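Local coordinates for protein chitooligosaccharide oxidase (PDB 6Y0R) that oxidises the C1 hydroxyl of chitooligosaccharides to the corresponding lactones with a bicovalently bound FAD, reducing molecular oxygen to hydrogen peroxide, at residues I87-G92 with I110-M115; T186-T191 with V218-E223; N338-S343 with P448-K453. One frame throughout, in Å; residues are numbered along the deposited sequence.

Contact 1 (I87-G92 with I110-M115); sequences ISAKSG and IELDRM. With FAD (flavin-adenine dinucleotide), chain B.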
loop_
_atom_site.group_PDB
_atom_site.type_symbol
_atom_site.label_atom_id
_atom_site.label_comp_id
_atom_site.label_asym_id
_atom_site.label_seq_id
_atom_site.Cartn_x
_atom_site.Cartn_y
_atom_site.Cartn_z
ATOM N N ILE A 87 12.627 -6.630 15.745
ATOM C CA ILE A 87 11.523 -7.541 15.362
ATOM C C ILE A 87 10.786 -6.867 14.206
ATOM O O ILE A 87 10.425 -5.707 14.366
ATOM C CB ILE A 87 10.569 -7.820 16.523
ATOM C CG1 ILE A 87 11.335 -8.337 17.759
ATOM C CG2 ILE A 87 9.467 -8.785 16.072
ATOM C CD1 ILE A 87 10.520 -8.359 18.981
ATOM N N SER A 88 10.494 -7.649 13.176
ATOM C CA SER A 88 9.723 -7.211 11.988
ATOM C C SER A 88 8.697 -8.289 11.674
ATOM O O SER A 88 9.089 -9.486 11.607
ATOM C CB SER A 88 10.628 -6.985 10.823
ATOM O OG SER A 88 11.515 -5.896 11.064
ATOM N N ALA A 89 7.457 -7.885 11.502
ATOM C CA ALA A 89 6.389 -8.795 11.046
ATOM C C ALA A 89 6.338 -8.732 9.515
ATOM O O ALA A 89 6.410 -7.618 8.954
ATOM C CB ALA A 89 5.068 -8.452 11.636
ATOM N N LYS A 90 6.137 -9.888 8.885
ATOM C CA LYS A 90 5.960 -9.991 7.411
ATOM C C LYS A 90 4.613 -10.696 7.192
ATOM O O LYS A 90 4.478 -11.875 7.606
ATOM C CB LYS A 90 7.151 -10.650 6.721
ATOM C CG LYS A 90 7.087 -10.677 5.202
ATOM C CD LYS A 90 8.419 -10.821 4.529
ATOM C CE LYS A 90 8.441 -11.784 3.360
ATOM N NZ LYS A 90 8.248 -13.212 3.697
ATOM N N SER A 91 3.683 -10.033 6.517
ATOM C CA SER A 91 2.343 -10.591 6.175
ATOM C C SER A 91 2.411 -11.140 4.732
ATOM O O SER A 91 2.744 -12.329 4.541
ATOM C CB SER A 91 1.244 -9.623 6.382
ATOM O OG SER A 91 1.013 -9.358 7.757
ATOM N N GLY A 92 2.237 -10.304 3.710
ATOM C CA GLY A 92 2.290 -10.753 2.322
ATOM C C GLY A 92 3.658 -10.569 1.704
ATOM O O GLY A 92 3.888 -11.082 0.612
ATOM N N ILE A 110 8.947 -12.305 11.896
ATOM C CA ILE A 110 7.738 -13.091 12.260
ATOM C C ILE A 110 6.910 -13.183 10.983
ATOM O O ILE A 110 6.268 -12.163 10.592
ATOM C CB ILE A 110 7.015 -12.516 13.476
ATOM C CG1 ILE A 110 7.977 -12.413 14.685
ATOM C CG2 ILE A 110 5.790 -13.354 13.799
ATOM C CD1 ILE A 110 7.371 -11.854 15.924
ATOM N N GLU A 111 7.002 -14.355 10.344
ATOM C CA GLU A 111 6.250 -14.688 9.108
ATOM C C GLU A 111 4.803 -14.964 9.507
ATOM O O GLU A 111 4.557 -15.860 10.331
ATOM C CB GLU A 111 6.896 -15.882 8.410
ATOM C CG GLU A 111 6.089 -16.377 7.228
ATOM C CD GLU A 111 6.054 -15.352 6.096
ATOM O OE1 GLU A 111 7.155 -14.888 5.661
ATOM O OE2 GLU A 111 4.930 -14.949 5.729
ATOM N N LEU A 112 3.829 -14.244 8.962
ATOM C CA LEU A 112 2.401 -14.388 9.374
ATOM C C LEU A 112 1.545 -15.091 8.299
ATOM O O LEU A 112 0.351 -15.222 8.538
ATOM C CB LEU A 112 1.788 -13.027 9.724
ATOM C CG LEU A 112 2.466 -12.296 10.881
ATOM C CD1 LEU A 112 1.983 -10.868 11.004
ATOM C CD2 LEU A 112 2.251 -13.066 12.186
ATOM N N ASP A 113 2.097 -15.462 7.161
ATOM C CA ASP A 113 1.255 -15.917 6.019
ATOM C C ASP A 113 0.679 -17.330 6.258
ATOM O O ASP A 113 -0.146 -17.727 5.408
ATOM C CB ASP A 113 1.922 -15.804 4.650
ATOM C CG ASP A 113 3.063 -16.745 4.315
ATOM O OD1 ASP A 113 3.331 -17.679 5.130
ATOM O OD2 ASP A 113 3.718 -16.525 3.256
ATOM N N ARG A 114 0.988 -18.013 7.369
ATOM C CA ARG A 114 0.242 -19.257 7.732
ATOM C C ARG A 114 -1.104 -18.906 8.370
ATOM O O ARG A 114 -1.960 -19.806 8.550
ATOM C CB ARG A 114 1.061 -20.143 8.679
ATOM C CG ARG A 114 2.468 -20.477 8.239
ATOM C CD ARG A 114 2.623 -21.069 6.858
ATOM N NE ARG A 114 3.911 -21.717 6.687
ATOM C CZ ARG A 114 5.004 -21.119 6.239
ATOM N NH1 ARG A 114 6.128 -21.798 6.148
ATOM N NH2 ARG A 114 4.989 -19.835 5.884
ATOM N N MET A 115 -1.297 -17.659 8.798
ATOM C CA MET A 115 -2.512 -17.209 9.488
ATOM C C MET A 115 -3.303 -16.297 8.538
ATOM O O MET A 115 -2.992 -15.102 8.431
ATOM C CB MET A 115 -2.128 -16.530 10.801
ATOM C CG MET A 115 -1.745 -17.531 11.858
ATOM S SD MET A 115 -1.374 -16.674 13.429
ATOM C CE MET A 115 0.197 -16.017 12.939
HETATM P PA FAD B . 5.039 -6.824 4.048
HETATM O O1A FAD B . 6.325 -6.663 3.345
HETATM O O2A FAD B . 4.706 -8.107 4.698
HETATM O O5B FAD B . 4.856 -5.682 5.142
HETATM C C5B FAD B . 4.835 -4.296 4.798
HETATM C C4B FAD B . 5.134 -3.466 6.033
HETATM O O4B FAD B . 4.085 -3.665 7.014
HETATM C C3B FAD B . 6.432 -3.786 6.803
HETATM O O3B FAD B . 6.899 -2.633 7.515
HETATM C C2B FAD B . 5.966 -4.841 7.796
HETATM O O2B FAD B . 6.831 -5.022 8.921
HETATM C C1B FAD B . 4.616 -4.297 8.173
HETATM N N9A FAD B . 3.662 -5.296 8.628
HETATM C C8A FAD B . 3.100 -6.284 7.862
HETATM N N7A FAD B . 2.266 -7.050 8.554
HETATM C C5A FAD B . 2.302 -6.528 9.842
HETATM C C6A FAD B . 1.650 -6.901 11.033
HETATM N N6A FAD B . 0.775 -7.909 11.068
HETATM N N1A FAD B . 1.922 -6.199 12.169
HETATM C C2A FAD B . 2.828 -5.205 12.078
HETATM N N3A FAD B . 3.484 -4.750 11.007
HETATM C C4A FAD B . 3.182 -5.461 9.905
HETATM N N1 FAD B . -0.754 -0.657 -2.617
HETATM C C2 FAD B . -1.917 -0.001 -2.738
HETATM O O2 FAD B . -2.271 0.871 -1.863
HETATM N N3 FAD B . -2.750 -0.292 -3.781
HETATM C C4 FAD B . -2.461 -1.236 -4.753
HETATM O O4 FAD B . -3.268 -1.465 -5.670
HETATM C C4X FAD B . -1.243 -1.950 -4.643
HETATM N N5 FAD B . -0.960 -2.908 -5.529
HETATM C C5X FAD B . 0.166 -3.671 -5.311
HETATM C C6 FAD B . 0.454 -4.746 -6.194
HETATM C C7 FAD B . 1.588 -5.523 -6.021
HETATM C C7M FAD B . 1.906 -6.651 -6.983
HETATM C C8 FAD B . 2.462 -5.276 -4.884
HETATM C C8M FAD B . 3.654 -6.152 -4.554
HETATM C C9 FAD B . 2.181 -4.176 -4.046
HETATM C C9A FAD B . 1.052 -3.370 -4.246
HETATM N N10 FAD B . 0.764 -2.307 -3.374
HETATM C C10 FAD B . -0.421 -1.576 -3.520
HETATM C "C1'" FAD B . 1.664 -1.941 -2.276
HETATM C "C2'" FAD B . 1.263 -2.635 -0.973
HETATM O "O2'" FAD B . 0.122 -2.002 -0.393
HETATM C "C3'" FAD B . 2.437 -2.561 -0.031
HETATM O "O3'" FAD B . 3.522 -3.254 -0.689
HETATM C "C4'" FAD B . 2.078 -3.200 1.312
HETATM O "O4'" FAD B . 2.850 -2.636 2.388
HETATM C "C5'" FAD B . 2.307 -4.682 1.231
HETATM O "O5'" FAD B . 1.797 -5.348 2.402
HETATM P P FAD B . 2.351 -6.801 2.711
HETATM O O1P FAD B . 1.688 -7.301 3.940
HETATM O O2P FAD B . 2.321 -7.673 1.510
HETATM O O3P FAD B . 3.922 -6.478 2.938
HETATM O O HOH W 1 5.142 -13.307 3.567
#

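Contact 2 (T186-T191 with V218-E223); sequences TVVLPT and VVVELE. With FAD (flavin-adenine dinucleotide), chain B.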
loop_
_atom_site.group_PDB
_atom_site.type_symbol
_atom_site.label_atom_id
_atom_site.label_comp_id
_atom_site.label_asym_id
_atom_site.label_seq_id
_atom_site.Cartn_x
_atom_site.Cartn_y
_atom_site.Cartn_z
ATOM N N THR A 186 -6.328 -6.357 17.100
ATOM C CA THR A 186 -5.628 -7.062 18.175
ATOM C C THR A 186 -4.140 -6.969 17.885
ATOM O O THR A 186 -3.700 -7.345 16.768
ATOM C CB THR A 186 -6.196 -8.473 18.326
ATOM O OG1 THR A 186 -7.606 -8.318 18.511
ATOM C CG2 THR A 186 -5.569 -9.196 19.492
ATOM N N VAL A 187 -3.358 -6.549 18.889
ATOM C CA VAL A 187 -1.907 -6.293 18.709
ATOM C C VAL A 187 -1.150 -7.028 19.800
ATOM O O VAL A 187 -1.571 -6.917 20.986
ATOM C CB VAL A 187 -1.606 -4.784 18.754
ATOM C CG1 VAL A 187 -0.134 -4.551 18.450
ATOM C CG2 VAL A 187 -2.507 -3.987 17.835
ATOM N N VAL A 188 -0.106 -7.725 19.400
ATOM C CA VAL A 188 0.915 -8.275 20.317
ATOM C C VAL A 188 1.916 -7.144 20.545
ATOM O O VAL A 188 2.705 -6.839 19.624
ATOM C CB VAL A 188 1.577 -9.556 19.803
ATOM C CG1 VAL A 188 2.706 -9.999 20.740
ATOM C CG2 VAL A 188 0.529 -10.672 19.616
ATOM N N LEU A 189 1.860 -6.534 21.723
ATOM C CA LEU A 189 2.802 -5.434 22.051
ATOM C C LEU A 189 4.208 -5.973 22.170
ATOM O O LEU A 189 4.481 -7.171 22.261
ATOM C CB LEU A 189 2.370 -4.692 23.314
ATOM C CG LEU A 189 1.019 -3.989 23.260
ATOM C CD1 LEU A 189 0.775 -3.265 24.565
ATOM C CD2 LEU A 189 0.921 -2.989 22.104
ATOM N N PRO A 190 5.216 -5.088 22.140
ATOM C CA PRO A 190 6.596 -5.552 22.248
ATOM C C PRO A 190 7.011 -6.298 23.539
ATOM O O PRO A 190 8.052 -6.940 23.514
ATOM C CB PRO A 190 7.388 -4.238 22.089
ATOM C CG PRO A 190 6.464 -3.389 21.257
ATOM C CD PRO A 190 5.081 -3.664 21.821
ATOM N N THR A 191 6.161 -6.257 24.568
ATOM C CA THR A 191 6.241 -7.033 25.827
ATOM C C THR A 191 5.712 -8.455 25.632
ATOM O O THR A 191 5.946 -9.305 26.531
ATOM C CB THR A 191 5.372 -6.389 26.904
ATOM O OG1 THR A 191 4.014 -6.271 26.483
ATOM C CG2 THR A 191 5.870 -5.025 27.324
ATOM N N VAL A 218 3.089 -6.563 16.791
ATOM C CA VAL A 218 2.579 -7.430 15.690
ATOM C C VAL A 218 1.057 -7.362 15.717
ATOM O O VAL A 218 0.417 -7.804 16.681
ATOM C CB VAL A 218 3.082 -8.870 15.776
ATOM C CG1 VAL A 218 2.572 -9.647 14.561
ATOM C CG2 VAL A 218 4.590 -9.006 15.896
ATOM N N VAL A 219 0.452 -6.855 14.648
ATOM C CA VAL A 219 -1.020 -6.898 14.512
ATOM C C VAL A 219 -1.345 -8.353 14.191
ATOM O O VAL A 219 -0.669 -8.937 13.339
ATOM C CB VAL A 219 -1.533 -5.896 13.463
ATOM C CG1 VAL A 219 -3.039 -6.044 13.253
ATOM C CG2 VAL A 219 -1.181 -4.474 13.898
ATOM N N VAL A 220 -2.278 -8.971 14.921
ATOM C CA VAL A 220 -2.592 -10.420 14.678
ATOM C C VAL A 220 -4.058 -10.581 14.263
ATOM O O VAL A 220 -4.383 -11.688 13.817
ATOM C CB VAL A 220 -2.296 -11.294 15.914
ATOM C CG1 VAL A 220 -0.817 -11.392 16.159
ATOM C CG2 VAL A 220 -3.009 -10.766 17.142
ATOM N N GLU A 221 -4.871 -9.552 14.384
ATOM C CA GLU A 221 -6.274 -9.506 13.896
ATOM C C GLU A 221 -6.665 -8.066 13.586
ATOM O O GLU A 221 -6.381 -7.126 14.365
ATOM C CB GLU A 221 -7.241 -10.103 14.923
ATOM C CG GLU A 221 -8.613 -10.415 14.335
ATOM C CD GLU A 221 -9.632 -10.909 15.359
ATOM O OE1 GLU A 221 -9.764 -12.135 15.489
ATOM O OE2 GLU A 221 -10.295 -10.053 16.020
ATOM N N LEU A 222 -7.394 -7.900 12.502
ATOM C CA LEU A 222 -7.991 -6.633 12.098
ATOM C C LEU A 222 -9.483 -6.861 11.977
ATOM O O LEU A 222 -9.859 -7.886 11.387
ATOM C CB LEU A 222 -7.425 -6.198 10.742
ATOM C CG LEU A 222 -5.939 -5.862 10.794
ATOM C CD1 LEU A 222 -5.342 -5.798 9.406
ATOM C CD2 LEU A 222 -5.774 -4.541 11.522
ATOM N N GLU A 223 -10.266 -5.932 12.494
ATOM C CA GLU A 223 -11.735 -5.999 12.359
ATOM C C GLU A 223 -12.173 -4.836 11.489
ATOM O O GLU A 223 -11.738 -3.711 11.703
ATOM C CB GLU A 223 -12.416 -5.964 13.727
ATOM C CG GLU A 223 -13.925 -6.153 13.614
ATOM C CD GLU A 223 -14.642 -6.481 14.912
ATOM O OE1 GLU A 223 -14.108 -6.107 16.008
ATOM O OE2 GLU A 223 -15.726 -7.119 14.814
HETATM P PA FAD B . 5.039 -6.824 4.048
HETATM O O1A FAD B . 6.325 -6.663 3.345
HETATM O O2A FAD B . 4.706 -8.107 4.698
HETATM O O5B FAD B . 4.856 -5.682 5.142
HETATM C C5B FAD B . 4.835 -4.296 4.798
HETATM C C4B FAD B . 5.134 -3.466 6.033
HETATM O O4B FAD B . 4.085 -3.665 7.014
HETATM C C3B FAD B . 6.432 -3.786 6.803
HETATM O O3B FAD B . 6.899 -2.633 7.515
HETATM C C2B FAD B . 5.966 -4.841 7.796
HETATM O O2B FAD B . 6.831 -5.022 8.921
HETATM C C1B FAD B . 4.616 -4.297 8.173
HETATM N N9A FAD B . 3.662 -5.296 8.628
HETATM C C8A FAD B . 3.100 -6.284 7.862
HETATM N N7A FAD B . 2.266 -7.050 8.554
HETATM C C5A FAD B . 2.302 -6.528 9.842
HETATM C C6A FAD B . 1.650 -6.901 11.033
HETATM N N6A FAD B . 0.775 -7.909 11.068
HETATM N N1A FAD B . 1.922 -6.199 12.169
HETATM C C2A FAD B . 2.828 -5.205 12.078
HETATM N N3A FAD B . 3.484 -4.750 11.007
HETATM C C4A FAD B . 3.182 -5.461 9.905
HETATM N N1 FAD B . -0.754 -0.657 -2.617
HETATM C C2 FAD B . -1.917 -0.001 -2.738
HETATM O O2 FAD B . -2.271 0.871 -1.863
HETATM N N3 FAD B . -2.750 -0.292 -3.781
HETATM C C4 FAD B . -2.461 -1.236 -4.753
HETATM O O4 FAD B . -3.268 -1.465 -5.670
HETATM C C4X FAD B . -1.243 -1.950 -4.643
HETATM N N5 FAD B . -0.960 -2.908 -5.529
HETATM C C5X FAD B . 0.166 -3.671 -5.311
HETATM C C6 FAD B . 0.454 -4.746 -6.194
HETATM C C7 FAD B . 1.588 -5.523 -6.021
HETATM C C7M FAD B . 1.906 -6.651 -6.983
HETATM C C8 FAD B . 2.462 -5.276 -4.884
HETATM C C8M FAD B . 3.654 -6.152 -4.554
HETATM C C9 FAD B . 2.181 -4.176 -4.046
HETATM C C9A FAD B . 1.052 -3.370 -4.246
HETATM N N10 FAD B . 0.764 -2.307 -3.374
HETATM C C10 FAD B . -0.421 -1.576 -3.520
HETATM C "C1'" FAD B . 1.664 -1.941 -2.276
HETATM C "C2'" FAD B . 1.263 -2.635 -0.973
HETATM O "O2'" FAD B . 0.122 -2.002 -0.393
HETATM C "C3'" FAD B . 2.437 -2.561 -0.031
HETATM O "O3'" FAD B . 3.522 -3.254 -0.689
HETATM C "C4'" FAD B . 2.078 -3.200 1.312
HETATM O "O4'" FAD B . 2.850 -2.636 2.388
HETATM C "C5'" FAD B . 2.307 -4.682 1.231
HETATM O "O5'" FAD B . 1.797 -5.348 2.402
HETATM P P FAD B . 2.351 -6.801 2.711
HETATM O O1P FAD B . 1.688 -7.301 3.940
HETATM O O2P FAD B . 2.321 -7.673 1.510
HETATM O O3P FAD B . 3.922 -6.478 2.938
HETATM O O HOH W 2 -9.303 -7.555 16.339
#

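Contact 3 (N338-S343 with P448-K453); sequences NFYASS and PDSQIK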
loop_
_atom_site.group_PDB
_atom_site.type_symbol
_atom_site.label_atom_id
_atom_site.label_comp_id
_atom_site.label_asym_id
_atom_site.label_seq_id
_atom_site.Cartn_x
_atom_site.Cartn_y
_atom_site.Cartn_z
ATOM N N ASN A 338 12.134 -7.037 -9.804
ATOM C CA ASN A 338 13.488 -6.464 -9.575
ATOM C C ASN A 338 13.418 -4.985 -9.940
ATOM O O ASN A 338 13.419 -4.662 -11.111
ATOM C CB ASN A 338 14.535 -7.219 -10.406
ATOM C CG ASN A 338 15.956 -6.873 -10.048
ATOM O OD1 ASN A 338 16.231 -6.027 -9.203
ATOM N ND2 ASN A 338 16.897 -7.503 -10.746
ATOM N N PHE A 339 13.184 -4.120 -8.960
ATOM C CA PHE A 339 12.725 -2.743 -9.262
ATOM C C PHE A 339 13.094 -1.733 -8.190
ATOM O O PHE A 339 13.550 -2.058 -7.095
ATOM C CB PHE A 339 11.216 -2.788 -9.471
ATOM C CG PHE A 339 10.452 -3.041 -8.205
ATOM C CD1 PHE A 339 10.320 -4.314 -7.693
ATOM C CD2 PHE A 339 9.821 -1.995 -7.541
ATOM C CE1 PHE A 339 9.566 -4.584 -6.559
ATOM C CE2 PHE A 339 9.040 -2.268 -6.412
ATOM C CZ PHE A 339 8.952 -3.544 -5.901
ATOM N N TYR A 340 12.940 -0.484 -8.577
ATOM C CA TYR A 340 12.989 0.690 -7.700
ATOM C C TYR A 340 11.707 1.497 -7.946
ATOM O O TYR A 340 11.170 1.498 -9.035
ATOM C CB TYR A 340 14.224 1.525 -7.996
ATOM C CG TYR A 340 14.260 2.833 -7.266
ATOM C CD1 TYR A 340 14.233 2.892 -5.877
ATOM C CD2 TYR A 340 14.239 4.035 -7.959
ATOM C CE1 TYR A 340 14.225 4.095 -5.205
ATOM C CE2 TYR A 340 14.269 5.245 -7.301
ATOM C CZ TYR A 340 14.218 5.285 -5.916
ATOM O OH TYR A 340 14.237 6.494 -5.288
ATOM N N ALA A 341 11.168 2.063 -6.880
ATOM C CA ALA A 341 9.922 2.847 -6.946
ATOM C C ALA A 341 10.032 4.046 -6.045
ATOM O O ALA A 341 10.867 4.119 -5.122
ATOM C CB ALA A 341 8.752 1.979 -6.547
ATOM N N SER A 342 9.139 4.993 -6.294
ATOM C CA SER A 342 8.958 6.163 -5.413
ATOM C C SER A 342 7.504 6.597 -5.570
ATOM O O SER A 342 6.762 5.920 -6.271
ATOM C CB SER A 342 9.904 7.284 -5.799
ATOM O OG SER A 342 9.887 8.341 -4.889
ATOM N N SER A 343 7.141 7.646 -4.873
ATOM C CA SER A 343 5.741 8.122 -4.880
ATOM C C SER A 343 5.721 9.609 -4.603
ATOM O O SER A 343 6.743 10.203 -4.134
ATOM C CB SER A 343 4.852 7.359 -3.902
ATOM O OG SER A 343 5.263 7.543 -2.539
ATOM N N PRO A 448 7.130 2.840 -0.676
ATOM C CA PRO A 448 8.262 3.462 0.006
ATOM C C PRO A 448 9.456 3.654 -0.931
ATOM O O PRO A 448 9.653 2.844 -1.818
ATOM C CB PRO A 448 8.623 2.501 1.120
ATOM C CG PRO A 448 8.190 1.158 0.588
ATOM C CD PRO A 448 6.943 1.442 -0.240
ATOM N N ASP A 449 10.193 4.722 -0.695
ATOM C CA ASP A 449 11.389 5.119 -1.482
ATOM C C ASP A 449 12.636 4.826 -0.637
ATOM O O ASP A 449 12.909 5.554 0.306
ATOM C CB ASP A 449 11.312 6.603 -1.827
ATOM C CG ASP A 449 12.364 7.082 -2.796
ATOM O OD1 ASP A 449 13.437 6.413 -2.864
ATOM O OD2 ASP A 449 12.106 8.098 -3.494
ATOM N N SER A 450 13.407 3.828 -1.056
ATOM C CA SER A 450 14.624 3.411 -0.312
ATOM C C SER A 450 15.688 4.499 -0.285
ATOM O O SER A 450 16.555 4.355 0.592
ATOM C CB SER A 450 15.201 2.171 -0.876
ATOM O OG SER A 450 15.472 2.314 -2.234
ATOM N N GLN A 451 15.722 5.436 -1.231
ATOM C CA GLN A 451 16.877 6.364 -1.406
ATOM C C GLN A 451 16.746 7.616 -0.558
ATOM O O GLN A 451 17.738 8.350 -0.444
ATOM C CB GLN A 451 17.064 6.723 -2.871
ATOM C CG GLN A 451 17.278 5.513 -3.750
ATOM C CD GLN A 451 18.314 4.568 -3.195
ATOM O OE1 GLN A 451 19.525 4.792 -3.392
ATOM N NE2 GLN A 451 17.862 3.468 -2.635
ATOM N N ILE A 452 15.579 7.913 -0.011
ATOM C CA ILE A 452 15.400 9.195 0.726
ATOM C C ILE A 452 16.171 9.116 2.033
ATOM O O ILE A 452 16.221 8.010 2.622
ATOM C CB ILE A 452 13.901 9.415 0.978
ATOM C CG1 ILE A 452 13.260 9.728 -0.371
ATOM C CG2 ILE A 452 13.640 10.496 2.034
ATOM C CD1 ILE A 452 11.818 10.062 -0.219
ATOM N N LYS A 453 16.664 10.258 2.522
ATOM C CA LYS A 453 17.281 10.314 3.869
ATOM C C LYS A 453 16.298 9.760 4.899
ATOM O O LYS A 453 15.064 10.011 4.875
ATOM C CB LYS A 453 17.737 11.726 4.259
ATOM C CG LYS A 453 18.865 12.273 3.389
ATOM C CD LYS A 453 19.164 13.727 3.619
ATOM C CE LYS A 453 20.320 14.221 2.774
ATOM N NZ LYS A 453 20.906 15.456 3.351
HETATM O O HOH W 3 11.887 2.320 -3.354
#

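Contact 1 (I87-G92 with I110-M115)
In the FAD-binding domain of this PCMH-type flavoprotein, Ala-89 and Lys-90 pair with Ile-110 and Glu-111 as neighbouring parallel strands, and the loop leaving the first strand (Ser-91, Gly-92) binds the adenine and pyrophosphate of the cofactor. Lys-90 N donates to Ile-110 O (2.8 Å), while Ile-110 N and Leu-112 N donate to the carbonyls of Ser-88 and Lys-90. On the face carrying Lys-90 and Glu-111, a salt bridge joins Lys-90 NZ to Glu-111 OE1 (2.8 Å) on its syn lone pair. The lysine starts with CG anti to its backbone N (chi1 -175°) and bends only near its tip, which carries NZ over to the carboxylate; NZ also donates to the carbonyl of Asp-49. A water bonded to Lys-90 NZ, Ser-91 O and Glu-111 OE2 closes this polar cluster. Glu-111 OE2 also takes the N-H of Asp-113 with its anti lone pair, so both carboxylate oxygens are held. On the face carrying Ala-89 and Ile-110 the side-chain contacts are apolar: Ile-87 CG2 meets Ile-110 CD1 at 3.7 Å, and Ala-89 CB lies 4.0 Å from Leu-112 CD1. Of the two segments, 87-92 supplies the hydrogen bonds to FAD. Ser-91 OG donates to FAD N7A (2.7 Å), Ser-91 N to a phosphate oxygen, FAD O2A, and Gly-92 N to FAD O1P on the other phosphate, while the ribose hydroxyl FAD O2B donates to Ala-89 O (2.6 Å). Strand 87-90 is an outermost strand of a four-stranded mixed sheet; Ile-110 packs on helix 70-83, and Ala-89, Ile-110 and Leu-112 all touch Val-218 of strand 218-228.

Contact 2 (T186-T191 with V218-E223)
A classic beta bulge interrupts the antiparallel pairing of Thr-186 to Val-188 with Val-218 to Glu-221, two strands of the FAD-binding domain, where Val-220 and Glu-221 both face Thr-186. Among the backbone bonds, Thr-186 O takes the N-H of Val-220 at 2.8 Å and a weak bond from Glu-221 N at 3.5 Å; Thr-186 N returns a bond to Glu-221 O. Beyond the bulge, Val-188 and Val-218 form a regular hydrogen-bonded pair, and Val-187 faces Val-219 as the non-hydrogen-bonded pair between. Methyl groups make several of the apolar contacts. Val-188 CG2 meets Val-220 CG1 at 3.8 Å, the two side chains crossing at about a right angle, and Thr-186 CG2 lies 3.8 Å from Val-220 CG2. On the opposite face Val-187 CG2 approaches Val-219 CG2. The cofactor adds a third kind of interaction: Val-219 N donates to FAD N1A (3.0 Å) and FAD N6A donates to Val-219 O (2.9 Å), so the N1/N6 edge of the adenine is met by one N-H and one carbonyl of the same residue. The last link is through solvent: a water bonded to Thr-186 OG1 donates to Glu-221 OE2 at 2.7 Å.

Contact 3 (N338-S343 with P448-K453)
Tyr-340 and Ser-342, on the same strand, each give a hydroxyl to the carboxylate of Asp-449, fastening an outermost strand of the seven-stranded antiparallel sheet to a loop of the berberine-like region. Tyr-340 sends its ring across with CG anti to the backbone N (chi1 173°), and its OH donates to Asp-449 OD1 at 2.6 Å, on the syn side but 31° out of the carboxylate plane. Ring and carboxylate planes stand 66° apart. Ser-450 OG lies at the ring edge, 3.7 Å from Tyr-340 CE1, while Gln-451 CG comes within 3.5 Å of Tyr-340 OH. Next, Ala-341 contributes its backbone: a water donates to Ala-341 O (2.7 Å) and to Pro-448 O, and accepts from Ser-450 N. Ser-342 OG then donates to Asp-449 OD2 (2.6 Å) from above the carboxylate plane. The carboxylate also shapes its own loop, because Gln-451 N donates to OD1 of Asp-449 at 3.0 Å in an Asx turn, reaching that oxygen from the face opposite Tyr-340 OH. These three hydrogen bonds, with a long, weak ion pair to Arg-429, would probably help to stabilise its negative charge. Around the contact, Ile-425 of helix 420-433 packs against Tyr-340 and Ser-342, and Phe-422 meets the tyrosine ring edge-to-face; Tyr-461 of helix 454-462 touches Pro-448, and strand 403-411 pairs with the first segment.

How the contacts relate
Along the chain the three contacts come in series, each closing before the next opens, and contacts 1 and 2 illustrate how one cofactor group is held by separate pieces of a fold. These two lie within the PCMH-type range with centres about 12 Å apart; they belong to different sheets that meet through Val-218, with helix 70-83 touching both. Both bind the adenine. Contact 3 stands apart, its centre about 22 Å from that of contact 1 and 28 Å from that of contact 2, and its nearest atoms about 11 Å and 17 Å from theirs. It lies near the cofactor, the Pro-448 side chain being about 6 Å from FAD.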